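Local coordinates for protein pyruvate-formate lyase-activating enzyme (Bacteroides vulgatus ATCC 8482, PDB 3CAN) that is of unknown function but belongs to the radical SAM superfamily, whose members share a core of parallel strands alternating with helices as in a TIM barrel, at residues 92-98 and 124-130; 48-52 and 87-93. One frame throughout, in Å; residues are numbered along the deposited sequence.

Contact 1 of 2, residues 92-98 and 124-130; sequences DFPYYIR and RHPEIIN
Pro126 lies over one face of the Tyr95 ring, its CA 3.8 Å from the ring centroid, while Arg124 O sits at the ring's edge and accepts a 2.7 Å hydrogen bond from Tyr95 OH. The Tyr96 ring carries CG2 of Ile128 over its centre, a CH-pi contact 9° off the normal. Peptide atoms of Phe93 and Pro94 cover one face of the Arg124 guanidinium; Asp92, Glu127 and a water lie round its edge. Arg124 reaches that place fully extended, CG anti to its own N (chi1 -179°), and forms two salt bridges: NH1 to Asp92 OD1 at 3.1 Å, from above the carboxylate plane, and NH2 to Glu127 OE2 at 2.9 Å. The water accepts from Tyr95 N and Arg124 NE and donates to His125 O and Glu127 OE2, so it ties the loop to the start of strand 95-101. Glu127 N then bonds Tyr95 O at 2.8 Å, and the sheet ladder follows: Ile97 N to Ile128 O (3.1 Å) and Asn130 N to Ile97 O (2.8 Å). On the side of Tyr95, Ile97 CG1 packs on Pro126 CB, and helix 79-90 covers both Tyr95 and Ile97. Two neighbouring parallel strands joined through helix 109-121 make a beta-alpha-beta crossover, the repeating element of TIM-barrel-like folds.

Contact 2 of 2, residues 48-52 and 87-93; sequences VDEVM and RVAEADF
Segment 48-52, on helix 45-53, faces the last turn of helix 79-90 and the Schellman motif that ends it at Asp92, with CA atoms 7.9 Å apart at Val48 and Val88 and 7.5 Å at Met52 and Phe93. Met52, a selenomethionine, fills the middle. Its CG stands over the centre of the Phe93 ring, 3.9 Å from the centroid, and SE comes in obliquely against Phe93 CB and CG, a Met-aromatic contact. The bend at chi3 (-72°) turns CE away from the ring and onto Ala91 CB at 3.7 Å. In the conformer modelled here, Val88 also meets SE through CG1 and Val48 CG1 through CG2. Asp49 and Arg87 join the helices by charge: the extended arginine offers NE to OD1 (3.2 Å) and NH1 to OD2 (3.1 Å), both on the syn side, with NE tilted further out of the carboxylate plane than NH1, the second bond almost straight at 177°. This side-on, two-point grip should restrict rotation of both groups. Leu58 of strand 57-61 lies beneath, touching Met52 and Phe93. Such helix-to-helix packing over a shared strand is the outer layer of a parallel alpha/beta fold.

Overall arrangement
From the N terminus, the chain passes strands 6-10 and 35-38 before helix 45-53 supplies the first half of contact 2. Strand 57-61 and helix 67-74 follow, and helix 79-90 returns to close that loop. Contact 1 comes next in series: its first segment starts in the turn where contact 2 ends, sharing Asp92 and Phe93, and its loop closes after helix 109-121 when the chain enters strand 128-133. Contact 2 thus ties two helices together outside the sheet, and contact 1 joins two adjacent strands within it. Their centres lie about 11 Å apart, and Tyr95 packing on Ala89 links strand 95-101 to the helix before it.

Contact 1 of 2, residues 92-98 and 124-130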
ATOM      1  N   ASP A  92     -14.339 -17.813   7.557  1.00 19.28           N
ATOM      2  CA  ASP A  92     -13.146 -18.539   7.127  1.00 19.30           C
ATOM      3  C   ASP A  92     -12.572 -17.981   5.820  1.00 18.96           C
ATOM      4  O   ASP A  92     -12.275 -18.721   4.894  1.00 19.41           O
ATOM      5  CB  ASP A  92     -13.435 -20.037   6.995  1.00 20.12           C
ATOM      6  CG  ASP A  92     -12.166 -20.873   6.892  1.00 21.30           C
ATOM      7  OD1 ASP A  92     -11.107 -20.451   7.414  1.00 23.17           O
ATOM      8  OD2 ASP A  92     -12.245 -21.968   6.310  1.00 24.88           O
ATOM      9  N   PHE A  93     -12.448 -16.661   5.769  1.00 18.28           N
ATOM     10  CA  PHE A  93     -12.065 -15.945   4.562  1.00 17.91           C
ATOM     11  C   PHE A  93     -10.746 -15.199   4.822  1.00 17.38           C
ATOM     12  O   PHE A  93     -10.550 -14.671   5.916  1.00 17.04           O
ATOM     13  CB  PHE A  93     -13.184 -14.977   4.168  1.00 17.60           C
ATOM     14  CG  PHE A  93     -13.006 -14.359   2.815  1.00 17.67           C
ATOM     15  CD1 PHE A  93     -13.500 -14.974   1.678  1.00 18.04           C
ATOM     16  CD2 PHE A  93     -12.322 -13.161   2.666  1.00 17.47           C
ATOM     17  CE1 PHE A  93     -13.318 -14.399   0.432  1.00 16.95           C
ATOM     18  CE2 PHE A  93     -12.158 -12.592   1.415  1.00 16.52           C
ATOM     19  CZ  PHE A  93     -12.644 -13.216   0.308  1.00 17.10           C
ATOM     20  N   PRO A  94      -9.829 -15.165   3.821  1.00 16.96           N
ATOM     21  CA  PRO A  94      -8.542 -14.523   4.051  1.00 16.63           C
ATOM     22  C   PRO A  94      -8.636 -13.014   4.292  1.00 15.94           C
ATOM     23  O   PRO A  94      -9.324 -12.296   3.551  1.00 15.66           O
ATOM     24  CB  PRO A  94      -7.751 -14.790   2.765  1.00 16.82           C
ATOM     25  CG  PRO A  94      -8.611 -15.535   1.871  1.00 16.93           C
ATOM     26  CD  PRO A  94      -9.929 -15.752   2.467  1.00 17.27           C
ATOM     27  N   TYR A  95      -7.925 -12.552   5.309  1.00 14.67           N
ATOM     28  CA  TYR A  95      -7.858 -11.129   5.595  1.00 14.27           C
ATOM     29  C   TYR A  95      -6.494 -10.730   6.126  1.00 14.26           C
ATOM     30  O   TYR A  95      -5.778 -11.547   6.742  1.00 14.53           O
ATOM     31  CB  TYR A  95      -8.973 -10.712   6.570  1.00 14.07           C
ATOM     32  CG  TYR A  95      -8.874 -11.287   7.981  1.00 13.66           C
ATOM     33  CD1 TYR A  95      -8.472 -10.494   9.047  1.00 13.27           C
ATOM     34  CD2 TYR A  95      -9.204 -12.611   8.240  1.00 14.80           C
ATOM     35  CE1 TYR A  95      -8.384 -11.003  10.336  1.00 13.92           C
ATOM     36  CE2 TYR A  95      -9.123 -13.132   9.536  1.00 13.35           C
ATOM     37  CZ  TYR A  95      -8.713 -12.326  10.567  1.00 13.78           C
ATOM     38  OH  TYR A  95      -8.634 -12.843  11.842  1.00 14.06           O
ATOM     39  N   TYR A  96      -6.146  -9.469   5.889  1.00 14.50           N
ATOM     40  CA  TYR A  96      -4.980  -8.829   6.478  1.00 14.89           C
ATOM     41  C   TYR A  96      -5.473  -7.791   7.481  1.00 15.03           C
ATOM     42  O   TYR A  96      -6.495  -7.124   7.254  1.00 15.05           O
ATOM     43  CB  TYR A  96      -4.156  -8.046   5.441  1.00 16.22           C
ATOM     44  CG  TYR A  96      -3.359  -8.803   4.407  1.00 17.93           C
ATOM     45  CD1 TYR A  96      -3.456 -10.174   4.239  1.00 18.93           C
ATOM     46  CD2 TYR A  96      -2.525  -8.098   3.540  1.00 19.78           C
ATOM     47  CE1 TYR A  96      -2.709 -10.833   3.244  1.00 18.68           C
ATOM     48  CE2 TYR A  96      -1.784  -8.738   2.564  1.00 20.23           C
ATOM     49  CZ  TYR A  96      -1.878 -10.103   2.424  1.00 19.31           C
ATOM     50  OH  TYR A  96      -1.140 -10.714   1.439  1.00 19.88           O
ATOM     51  N   ILE A  97      -4.714  -7.627   8.559  1.00 14.80           N
ATOM     52  CA  ILE A  97      -4.934  -6.550   9.511  1.00 15.11           C
ATOM     53  C   ILE A  97      -3.788  -5.544   9.385  1.00 15.54           C
ATOM     54  O   ILE A  97      -2.621  -5.925   9.384  1.00 16.63           O
ATOM     55  CB  ILE A  97      -4.996  -7.081  10.955  1.00 15.15           C
ATOM     56  CG1 ILE A  97      -6.231  -7.970  11.134  1.00 15.21           C
ATOM     57  CG2 ILE A  97      -5.017  -5.907  11.952  1.00 15.96           C
ATOM     58  CD1 ILE A  97      -7.577  -7.220  11.131  1.00 15.86           C
ATOM     59  N   ARG A  98      -4.127  -4.265   9.271  1.00 15.67           N
ATOM     60  CA  ARG A  98      -3.149  -3.198   9.248  1.00 16.91           C
ATOM     61  C   ARG A  98      -3.263  -2.343  10.498  1.00 17.21           C
ATOM     62  O   ARG A  98      -4.360  -1.946  10.885  1.00 16.60           O
ATOM     63  CB  ARG A  98      -3.324  -2.346   7.997  1.00 17.70           C
ATOM     64  CG  ARG A  98      -3.131  -3.151   6.724  1.00 22.49           C
ATOM     65  CD  ARG A  98      -4.456  -3.595   6.160  1.00 28.60           C
ATOM     66  NE  ARG A  98      -5.097  -2.467   5.479  1.00 32.33           N
ATOM     67  CZ  ARG A  98      -4.770  -2.044   4.257  1.00 34.10           C
ATOM     68  NH1 ARG A  98      -3.818  -2.665   3.554  1.00 34.57           N
ATOM     69  NH2 ARG A  98      -5.412  -1.004   3.723  1.00 33.81           N
ATOM     70  N   ARG A 124     -10.340 -17.933  12.622  1.00 17.96           N
ATOM     71  CA  ARG A 124      -9.318 -17.823  11.575  1.00 18.14           C
ATOM     72  C   ARG A 124      -8.497 -16.584  11.870  1.00 18.16           C
ATOM     73  O   ARG A 124      -9.060 -15.509  12.066  1.00 18.10           O
ATOM     74  CB  ARG A 124      -9.952 -17.690  10.183  1.00 17.90           C
ATOM     75  CG  ARG A 124      -8.923 -17.595   9.051  1.00 17.77           C
ATOM     76  CD  ARG A 124      -9.530 -17.503   7.651  1.00 18.44           C
ATOM     77  NE  ARG A 124      -8.465 -17.367   6.655  1.00 18.66           N
ATOM     78  CZ  ARG A 124      -8.253 -18.192   5.632  1.00 20.55           C
ATOM     79  NH1 ARG A 124      -9.046 -19.237   5.410  1.00 21.67           N
ATOM     80  NH2 ARG A 124      -7.231 -17.971   4.822  1.00 20.17           N
ATOM     81  N   HIS A 125      -7.176 -16.737  11.929  1.00 17.55           N
ATOM     82  CA  HIS A 125      -6.289 -15.589  12.156  1.00 17.38           C
ATOM     83  C   HIS A 125      -6.056 -14.826  10.858  1.00 17.31           C
ATOM     84  O   HIS A 125      -6.261 -15.382   9.759  1.00 17.50           O
ATOM     85  CB  HIS A 125      -4.926 -16.054  12.669  1.00 17.30           C
ATOM     86  CG  HIS A 125      -4.966 -16.665  14.032  1.00 17.19           C
ATOM     87  ND1 HIS A 125      -3.903 -17.371  14.554  1.00 18.14           N
ATOM     88  CD2 HIS A 125      -5.929 -16.669  14.984  1.00 17.97           C
ATOM     89  CE1 HIS A 125      -4.210 -17.781  15.774  1.00 18.72           C
ATOM     90  NE2 HIS A 125      -5.438 -17.383  16.053  1.00 18.26           N
ATOM     91  N   PRO A 126      -5.566 -13.580  10.971  1.00 17.23           N
ATOM     92  CA  PRO A 126      -5.174 -12.865   9.749  1.00 16.94           C
ATOM     93  C   PRO A 126      -4.026 -13.565   9.041  1.00 16.59           C
ATOM     94  O   PRO A 126      -3.179 -14.220   9.685  1.00 16.19           O
ATOM     95  CB  PRO A 126      -4.735 -11.474  10.255  1.00 16.60           C
ATOM     96  CG  PRO A 126      -4.479 -11.639  11.710  1.00 18.05           C
ATOM     97  CD  PRO A 126      -5.335 -12.778  12.184  1.00 17.73           C
ATOM     98  N   GLU A 127      -3.994 -13.432   7.716  1.00 16.44           N
ATOM     99  CA  GLU A 127      -2.863 -13.924   6.932  1.00 17.17           C
ATOM    100  C   GLU A 127      -1.564 -13.294   7.416  1.00 16.85           C
ATOM    101  O   GLU A 127      -0.511 -13.942   7.497  1.00 16.46           O
ATOM    102  CB  GLU A 127      -3.040 -13.567   5.459  1.00 17.47           C
ATOM    103  CG  GLU A 127      -4.249 -14.199   4.801  1.00 19.31           C
ATOM    104  CD  GLU A 127      -4.229 -15.702   4.854  1.00 22.30           C
ATOM    105  OE1 GLU A 127      -3.455 -16.306   4.077  1.00 24.44           O
ATOM    106  OE2 GLU A 127      -4.984 -16.289   5.657  1.00 19.90           O
ATOM    107  N   ILE A 128      -1.648 -12.008   7.699  1.00 16.90           N
ATOM    108  CA  ILE A 128      -0.539 -11.225   8.206  1.00 17.03           C
ATOM    109  C   ILE A 128      -1.107  -9.994   8.904  1.00 16.64           C
ATOM    110  O   ILE A 128      -2.214  -9.531   8.588  1.00 15.84           O
ATOM    111  CB  ILE A 128       0.428 -10.775   7.070  1.00 17.47           C
ATOM    112  CG1 ILE A 128       1.744 -10.218   7.624  1.00 20.03           C
ATOM    113  CG2 ILE A 128      -0.222  -9.710   6.165  1.00 18.09           C
ATOM    114  CD1 ILE A 128       2.559 -11.197   8.360  1.00 23.27           C
ATOM    115  N   ILE A 129      -0.360  -9.508   9.886  1.00 16.60           N
ATOM    116  CA  ILE A 129      -0.623  -8.224  10.512  1.00 16.74           C
ATOM    117  C   ILE A 129       0.509  -7.279  10.101  1.00 17.35           C
ATOM    118  O   ILE A 129       1.672  -7.526  10.425  1.00 17.64           O
ATOM    119  CB  ILE A 129      -0.696  -8.336  12.040  1.00 16.53           C
ATOM    120  CG1 ILE A 129      -1.793  -9.316  12.476  1.00 16.61           C
ATOM    121  CG2 ILE A 129      -0.959  -6.962  12.668  1.00 16.92           C
ATOM    122  CD1 ILE A 129      -1.692  -9.739  13.951  1.00 16.19           C
ATOM    123  N   ASN A 130       0.163  -6.219   9.378  1.00 17.81           N
ATOM    124  CA  ASN A 130       1.129  -5.218   8.930  1.00 18.61           C
ATOM    125  C   ASN A 130       1.180  -4.045   9.892  1.00 18.88           C
ATOM    126  O   ASN A 130       0.199  -3.303  10.021  1.00 18.49           O
ATOM    127  CB  ASN A 130       0.759  -4.693   7.545  1.00 18.97           C
ATOM    128  CG  ASN A 130       0.698  -5.785   6.517  1.00 21.64           C
ATOM    129  OD1 ASN A 130       1.729  -6.332   6.125  1.00 25.69           O
ATOM    130  ND2 ASN A 130      -0.517  -6.131   6.091  1.00 21.70           N
TER
HETATM  131  O   HOH W   1      -6.863 -14.948   7.082  1.00 23.13           O

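Contact 2 of 2, residues 48-52 and 87-93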
ATOM      1  N   VAL A  48     -20.766  -7.083   3.525  1.00 20.03           N
ATOM      2  CA  VAL A  48     -19.495  -7.761   3.775  1.00 20.18           C
ATOM      3  C   VAL A  48     -19.542  -9.139   3.115  1.00 19.47           C
ATOM      4  O   VAL A  48     -18.612  -9.543   2.457  1.00 19.21           O
ATOM      5  CB  VAL A  48     -19.194  -7.907   5.279  1.00 20.38           C
ATOM      6  CG1 VAL A  48     -17.897  -8.706   5.497  1.00 20.91           C
ATOM      7  CG2 VAL A  48     -19.106  -6.523   5.949  1.00 20.69           C
ATOM      8  N   ASP A  49     -20.649  -9.852   3.280  1.00 19.47           N
ATOM      9  CA  ASP A  49     -20.799 -11.180   2.669  1.00 19.29           C
ATOM     10  C   ASP A  49     -20.703 -11.128   1.142  1.00 19.05           C
ATOM     11  O   ASP A  49     -20.021 -11.965   0.528  1.00 18.76           O
ATOM     12  CB  ASP A  49     -22.140 -11.807   3.067  1.00 19.35           C
ATOM     13  CG  ASP A  49     -22.200 -12.202   4.524  1.00 21.00           C
ATOM     14  OD1 ASP A  49     -21.161 -12.182   5.213  1.00 23.25           O
ATOM     15  OD2 ASP A  49     -23.317 -12.546   4.981  1.00 21.74           O
ATOM     16  N   GLU A  50     -21.366 -10.149   0.528  1.00 18.81           N
ATOM     17  CA  GLU A  50     -21.346 -10.014  -0.930  0.50 18.65           C
ATOM     18  C   GLU A  50     -19.961  -9.613  -1.435  1.00 18.09           C
ATOM     19  O   GLU A  50     -19.525 -10.089  -2.472  1.00 17.97           O
ATOM     20  CB  GLU A  50     -22.397  -9.011  -1.415  0.50 18.90           C
ATOM     21  CG  GLU A  50     -22.561  -8.938  -2.945  0.50 19.71           C
ATOM     22  CD  GLU A  50     -23.083 -10.231  -3.581  0.50 21.67           C
ATOM     23  OE1 GLU A  50     -23.695 -11.061  -2.875  0.50 20.94           O
ATOM     24  OE2 GLU A  50     -22.879 -10.412  -4.805  0.50 24.33           O
ATOM     25  N   VAL A  51     -19.273  -8.736  -0.706  1.00 17.64           N
ATOM     26  CA  VAL A  51     -17.888  -8.383  -1.055  1.00 17.70           C
ATOM     27  C   VAL A  51     -16.997  -9.630  -1.030  1.00 17.50           C
ATOM     28  O   VAL A  51     -16.245  -9.880  -1.967  1.00 16.80           O
ATOM     29  CB  VAL A  51     -17.305  -7.295  -0.133  1.00 17.77           C
ATOM     30  CG1 VAL A  51     -15.779  -7.178  -0.346  1.00 18.20           C
ATOM     31  CG2 VAL A  51     -17.988  -5.943  -0.417  1.00 18.28           C
HETATM   32  N   MSE A  52     -17.124 -10.451   0.009  1.00 17.84           N
HETATM   33  CA  MSE A  52     -16.346 -11.697   0.083  1.00 17.96           C
HETATM   34  C   MSE A  52     -16.617 -12.652  -1.089  1.00 18.03           C
HETATM   35  O   MSE A  52     -15.721 -13.350  -1.543  1.00 18.54           O
HETATM   36  CB  MSE A  52     -16.578 -12.403   1.418  1.00 17.98           C
HETATM   37  CG  MSE A  52     -15.919 -11.727   2.594  1.00 18.34           C
HETATM   38 SE   MSE A  52     -16.002 -12.798   4.224  0.80 21.13          SE
HETATM   39  CE  MSE A  52     -17.883 -12.596   4.630  1.00 19.53           C
ATOM     40  N   ARG A  87     -16.614 -11.117  11.810  1.00 20.11           N
ATOM     41  CA  ARG A  87     -17.442 -11.703  10.755  1.00 20.86           C
ATOM     42  C   ARG A  87     -16.601 -12.352   9.661  1.00 20.46           C
ATOM     43  O   ARG A  87     -16.917 -13.461   9.216  1.00 20.25           O
ATOM     44  CB  ARG A  87     -18.411 -10.689  10.151  1.00 21.46           C
ATOM     45  CG  ARG A  87     -19.569 -11.392   9.445  1.00 22.74           C
ATOM     46  CD  ARG A  87     -20.583 -10.433   8.875  1.00 23.22           C
ATOM     47  NE  ARG A  87     -21.640 -11.165   8.168  1.00 24.56           N
ATOM     48  CZ  ARG A  87     -22.708 -11.716   8.753  1.00 25.72           C
ATOM     49  NH1 ARG A  87     -23.604 -12.361   8.013  1.00 23.83           N
ATOM     50  NH2 ARG A  87     -22.898 -11.620  10.067  1.00 26.56           N
ATOM     51  N   VAL A  88     -15.540 -11.676   9.232  1.00 19.89           N
ATOM     52  CA  VAL A  88     -14.656 -12.223   8.218  0.50 19.80           C
ATOM     53  C   VAL A  88     -13.959 -13.491   8.726  1.00 19.42           C
ATOM     54  O   VAL A  88     -13.869 -14.495   8.009  1.00 19.12           O
ATOM     55  CB  VAL A  88     -13.643 -11.169   7.756  0.50 19.79           C
ATOM     56  CG1 VAL A  88     -12.726 -11.730   6.683  0.50 19.38           C
ATOM     57  CG2 VAL A  88     -14.396  -9.920   7.243  0.50 19.11           C
ATOM     58  N   ALA A  89     -13.488 -13.444   9.966  1.00 19.15           N
ATOM     59  CA  ALA A  89     -12.848 -14.604  10.586  1.00 19.49           C
ATOM     60  C   ALA A  89     -13.795 -15.807  10.655  1.00 19.65           C
ATOM     61  O   ALA A  89     -13.400 -16.952  10.350  1.00 19.03           O
ATOM     62  CB  ALA A  89     -12.345 -14.238  11.970  1.00 18.82           C
ATOM     63  N   GLU A  90     -15.047 -15.552  11.054  1.00 19.41           N
ATOM     64  CA  GLU A  90     -16.051 -16.625  11.174  1.00 19.87           C
ATOM     65  C   GLU A  90     -16.479 -17.192   9.816  1.00 19.71           C
ATOM     66  O   GLU A  90     -16.954 -18.333   9.727  1.00 19.67           O
ATOM     67  CB  GLU A  90     -17.286 -16.128  11.939  1.00 20.09           C
ATOM     68  CG  GLU A  90     -17.033 -15.946  13.427  1.00 21.03           C
ATOM     69  CD  GLU A  90     -18.218 -15.363  14.191  1.00 22.17           C
ATOM     70  OE1 GLU A  90     -19.221 -14.950  13.565  1.00 27.40           O
ATOM     71  OE2 GLU A  90     -18.136 -15.311  15.431  1.00 24.70           O
ATOM     72  N   ALA A  91     -16.307 -16.391   8.770  1.00 18.96           N
ATOM     73  CA  ALA A  91     -16.565 -16.806   7.394  1.00 19.11           C
ATOM     74  C   ALA A  91     -15.421 -17.626   6.798  1.00 19.15           C
ATOM     75  O   ALA A  91     -15.536 -18.086   5.669  1.00 19.42           O
ATOM     76  CB  ALA A  91     -16.832 -15.583   6.531  1.00 18.74           C
ATOM     77  N   ASP A  92     -14.339 -17.813   7.557  1.00 19.28           N
ATOM     78  CA  ASP A  92     -13.146 -18.539   7.127  1.00 19.30           C
ATOM     79  C   ASP A  92     -12.572 -17.981   5.820  1.00 18.96           C
ATOM     80  O   ASP A  92     -12.275 -18.721   4.894  1.00 19.41           O
ATOM     81  CB  ASP A  92     -13.435 -20.037   6.995  1.00 20.12           C
ATOM     82  CG  ASP A  92     -12.166 -20.873   6.892  1.00 21.30           C
ATOM     83  OD1 ASP A  92     -11.107 -20.451   7.414  1.00 23.17           O
ATOM     84  OD2 ASP A  92     -12.245 -21.968   6.310  1.00 24.88           O
ATOM     85  N   PHE A  93     -12.448 -16.661   5.769  1.00 18.28           N
ATOM     86  CA  PHE A  93     -12.065 -15.945   4.562  1.00 17.91           C
ATOM     87  C   PHE A  93     -10.746 -15.199   4.822  1.00 17.38           C
ATOM     88  O   PHE A  93     -10.550 -14.671   5.916  1.00 17.04           O
ATOM     89  CB  PHE A  93     -13.184 -14.977   4.168  1.00 17.60           C
ATOM     90  CG  PHE A  93     -13.006 -14.359   2.815  1.00 17.67           C
ATOM     91  CD1 PHE A  93     -13.500 -14.974   1.678  1.00 18.04           C
ATOM     92  CD2 PHE A  93     -12.322 -13.161   2.666  1.00 17.47           C
ATOM     93  CE1 PHE A  93     -13.318 -14.399   0.432  1.00 16.95           C
ATOM     94  CE2 PHE A  93     -12.158 -12.592   1.415  1.00 16.52           C
ATOM     95  CZ  PHE A  93     -12.644 -13.216   0.308  1.00 17.10           C
TER